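Local coordinates for putative L-alanine-DL-glutamate epimerase (Burkholderia xenovorans, PDB 3GO2) that binds magnesium and, as a member of the mandelate racemase/muconate lactonizing enzyme family, probably catalyses a racemisation or epimerisation, at the interface of chains A and B and the interface of chains A and C. Residues are numbered along the deposited sequence; one frame, centred on the assembly and turned at random. Chains: chain A/B/C, Putative L-alanine-DL-glutamate epimerase.

Contact 1: the interface of chains A and B. Residues chain A 312, 314; chain B 225-226, 248, 250.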
# COMPACT_ATOMS: atom_id res chain seq x y z
N ASP A 312 -13.89 -11.21 11.35
CA ASP A 312 -15.30 -11.55 11.08
C ASP A 312 -15.42 -12.59 9.98
O ASP A 312 -16.26 -12.49 9.09
CB ASP A 312 -16.15 -10.30 10.77
CG ASP A 312 -16.45 -9.45 12.00
OD1 ASP A 312 -16.54 -9.99 13.13
OD2 ASP A 312 -16.60 -8.23 11.82
N ASN A 314 -16.06 -16.73 9.58
CA ASN A 314 -16.46 -17.96 10.23
C ASN A 314 -15.66 -19.12 9.66
O ASN A 314 -15.17 -19.08 8.51
CB ASN A 314 -17.97 -18.19 10.04
CG ASN A 314 -18.80 -17.27 10.90
OD1 ASN A 314 -18.26 -16.54 11.73
ND2 ASN A 314 -20.13 -17.27 10.70
N LYS B 225 -21.91 -11.64 9.33
CA LYS B 225 -20.52 -11.42 8.98
C LYS B 225 -20.46 -10.95 7.52
O LYS B 225 -21.42 -11.13 6.76
CB LYS B 225 -19.72 -12.69 9.16
CG LYS B 225 -19.92 -13.38 10.52
CD LYS B 225 -19.54 -12.51 11.71
CE LYS B 225 -19.72 -13.24 13.05
NZ LYS B 225 -18.66 -14.30 13.31
N PRO B 226 -19.34 -10.39 7.09
CA PRO B 226 -19.22 -10.02 5.67
C PRO B 226 -19.78 -11.05 4.65
O PRO B 226 -20.50 -10.69 3.73
CB PRO B 226 -17.72 -9.81 5.52
CG PRO B 226 -17.33 -9.24 6.84
CD PRO B 226 -18.17 -9.95 7.86
N SER B 248 -20.16 -2.60 11.93
CA SER B 248 -19.02 -3.50 11.85
C SER B 248 -17.84 -2.89 12.55
O SER B 248 -17.60 -1.67 12.43
CB SER B 248 -18.66 -3.71 10.37
OG SER B 248 -17.56 -4.59 10.24
N SER B 250 -14.91 -4.16 11.59
CA SER B 250 -13.92 -4.50 10.57
C SER B 250 -13.98 -3.53 9.39
O SER B 250 -14.77 -3.74 8.45
CB SER B 250 -14.16 -5.90 10.04
OG SER B 250 -13.18 -6.18 9.01
O HOH W 1 -18.56 -7.15 10.06
O HOH W 2 -16.62 -12.40 14.10
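B:Lys225 reaches across to chain A and sets its amine NZ on the side-chain amide oxygen OD1 of A:Asn314, 2.8 Å away, at the start of strand 314-317. The amine lies in the amide plane, on a lone pair of OD1, with a C=O...N angle of 143°. The two side chains run at about a right angle, so the lysine passes the amide and touches it twice, by its tip NZ and lower down by CG. The lysine chain bends at chi2 and again at its end (chi4 73°), and the second turn swings NZ towards the asparagine. The aliphatic part also crosses A:Asp312 at about a right angle, CD passing CB and OD1 of the aspartate. The carboxylate itself stays 4.8 Å from the amine, measured from OD1 to NZ of B:Lys225. Water 2 fills that step, lying 2.6 Å from A:Asp312 OD1 and also bonding B:Lys225 NZ; the two groups, probably of opposite charge, are linked by the water and do not touch. The other carboxylate oxygen of A:Asp312, OD2, points to a second water, water 1, at 2.8 Å, which bonds the hydroxyl OG of B:Ser248. The carboxylate therefore spans two parts of chain B. On the backbone side of the carboxylate, ring atom CD of B:Pro226, first residue of helix 226-235, packs against A:Asp312, 3.6 Å from CB and 3.4 Å from the backbone O. On the far flank OG of B:Ser248, anti to its backbone N (chi1 -179°), accepts a hydrogen bond from the amide N of B:Ser250, 3.0 Å away, which steadies the hydroxyl facing the water. Much of the polar linkage in this patch of the A-B interface runs through water. B:Ser250 adds its methylene CB, 3.8 Å from A:Asp312 OD2.

Contact 2: the interface of chains A and C. Residues chain A 42-44, 82-83, 86; chain C 49, 76, 79, 83-84.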
# COMPACT_ATOMS: atom_id res chain seq x y z
N GLY A 42 -2.04 -36.62 0.58
CA GLY A 42 -0.80 -35.98 0.16
C GLY A 42 0.25 -35.89 1.25
O GLY A 42 1.17 -35.07 1.14
N SER A 43 0.17 -36.78 2.24
CA SER A 43 0.95 -36.60 3.47
C SER A 43 1.76 -37.84 3.88
O SER A 43 1.65 -38.31 5.01
CB SER A 43 0.01 -36.18 4.61
OG SER A 43 -0.70 -35.00 4.32
N PRO A 44 2.63 -38.36 2.98
CA PRO A 44 3.52 -39.42 3.42
C PRO A 44 4.48 -38.95 4.52
O PRO A 44 4.94 -37.82 4.48
CB PRO A 44 4.33 -39.74 2.15
CG PRO A 44 4.29 -38.46 1.35
CD PRO A 44 2.96 -37.85 1.64
N GLY A 82 3.31 -28.65 7.00
CA GLY A 82 3.17 -29.93 6.31
C GLY A 82 3.17 -31.14 7.23
O GLY A 82 2.51 -31.17 8.26
N VAL A 83 3.91 -32.16 6.84
CA VAL A 83 3.84 -33.44 7.54
C VAL A 83 4.43 -33.38 8.95
O VAL A 83 3.94 -34.05 9.83
CB VAL A 83 4.44 -34.60 6.71
CG1 VAL A 83 3.59 -34.90 5.47
CG2 VAL A 83 5.79 -34.33 6.32
N GLU A 86 1.65 -31.92 10.90
CA GLU A 86 0.60 -32.94 11.06
C GLU A 86 0.96 -33.92 12.18
O GLU A 86 0.10 -34.33 12.96
CB GLU A 86 0.36 -33.74 9.79
CG GLU A 86 -0.25 -32.96 8.67
CD GLU A 86 -0.51 -33.80 7.47
OE1 GLU A 86 -1.12 -34.90 7.61
OE2 GLU A 86 -0.10 -33.39 6.34
N VAL C 49 9.06 -40.21 3.04
CA VAL C 49 8.58 -39.53 1.84
C VAL C 49 9.23 -40.08 0.58
O VAL C 49 8.57 -40.40 -0.41
CB VAL C 49 8.83 -37.98 1.93
CG1 VAL C 49 8.43 -37.30 0.62
CG2 VAL C 49 8.07 -37.38 3.13
N THR C 76 1.44 -34.49 -3.66
CA THR C 76 1.63 -34.08 -2.28
C THR C 76 1.22 -32.63 -2.04
O THR C 76 1.55 -32.08 -0.99
CB THR C 76 3.10 -34.26 -1.85
OG1 THR C 76 3.96 -33.50 -2.72
CG2 THR C 76 3.47 -35.74 -1.89
N ALA C 79 0.19 -31.09 1.52
CA ALA C 79 1.17 -31.04 2.60
C ALA C 79 2.54 -30.68 2.06
O ALA C 79 3.56 -31.09 2.59
CB ALA C 79 1.20 -32.38 3.35
N VAL C 83 9.24 -31.40 4.99
CA VAL C 83 9.84 -32.72 4.77
C VAL C 83 9.38 -33.38 3.48
O VAL C 83 10.15 -34.07 2.85
CB VAL C 83 9.68 -33.65 5.99
CG1 VAL C 83 10.48 -33.15 7.19
CG2 VAL C 83 8.30 -33.80 6.35
N VAL C 84 8.14 -33.12 3.04
CA VAL C 84 7.67 -33.60 1.76
C VAL C 84 8.54 -33.00 0.65
O VAL C 84 9.04 -33.70 -0.22
CB VAL C 84 6.21 -33.23 1.51
CG1 VAL C 84 5.85 -33.26 -0.01
CG2 VAL C 84 5.30 -34.13 2.34
O HOH W 3 5.60 -31.60 4.42
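Water 3 is gripped from both chains. The amide N of A:Val83 points to it at 3.0 Å, nearly straight (172° at H). From chain C, the carbonyl O of C:Ala79 lies 2.8 Å from the same water. The amide N of C:Val84 reaches water 3 at 3.3 Å. Both amides belong to the first turn of helix 82-103 in their own chains, so one water joins two helix starts to the 3-10 turn 77-79 of chain C. Around it the packing is apolar. CG1 of A:Val83, anti to the carbonyl carbon (chi1 -67°), meets CG2 of C:Val84 at 3.6 Å, the two side chains crossing at about a right angle, and also faces the methyl of C:Ala79. CG2 of A:Val83 points towards its twin on C:Val83, but the two methyls are modelled too close for that approach to be trusted. The methyl CB of C:Ala79 packs against a bonded pair of chain A: OG of A:Ser43 donates to the carboxylate OE2 of A:Glu86 at 2.7 Å, on the syn lone pair, and the methyl sits 3.4 Å from OG of A:Ser43, with OE2 of A:Glu86 equally near. This bond ties the loop holding A:Gly42 to helix 82-103. At the rim, CG2 of C:Thr76 meets the edge of the A:Pro44 ring at CD, the two side chains at about a right angle, while the carbonyl O of A:Gly42 faces CB of the threonine. The whole A-C interface is two-fold symmetric, suggesting a dimer unit, with a twin of this patch. On helix 46-57, CG2 of C:Val49 rests 3.4 Å from the carbonyl O of A:Pro44.

Contact 1 and contact 2 lie about 33 Å apart, measured between the centres of their C-alpha atoms, and share chain A but no residue of it. Contact 1 draws on the sequence of the enolase-like C-terminal region, around helix 226-235 and strand 314-317; contact 2 draws on the N-terminal family region, around helices 46-57, 65-76 and 82-103. One subunit can therefore engage both neighbours at once. A two-fold A-C contact combined with an A-B contact that is not an exact two-fold could link dimers into the deposited octamer, although the structure alone does not show that this is the form in solution.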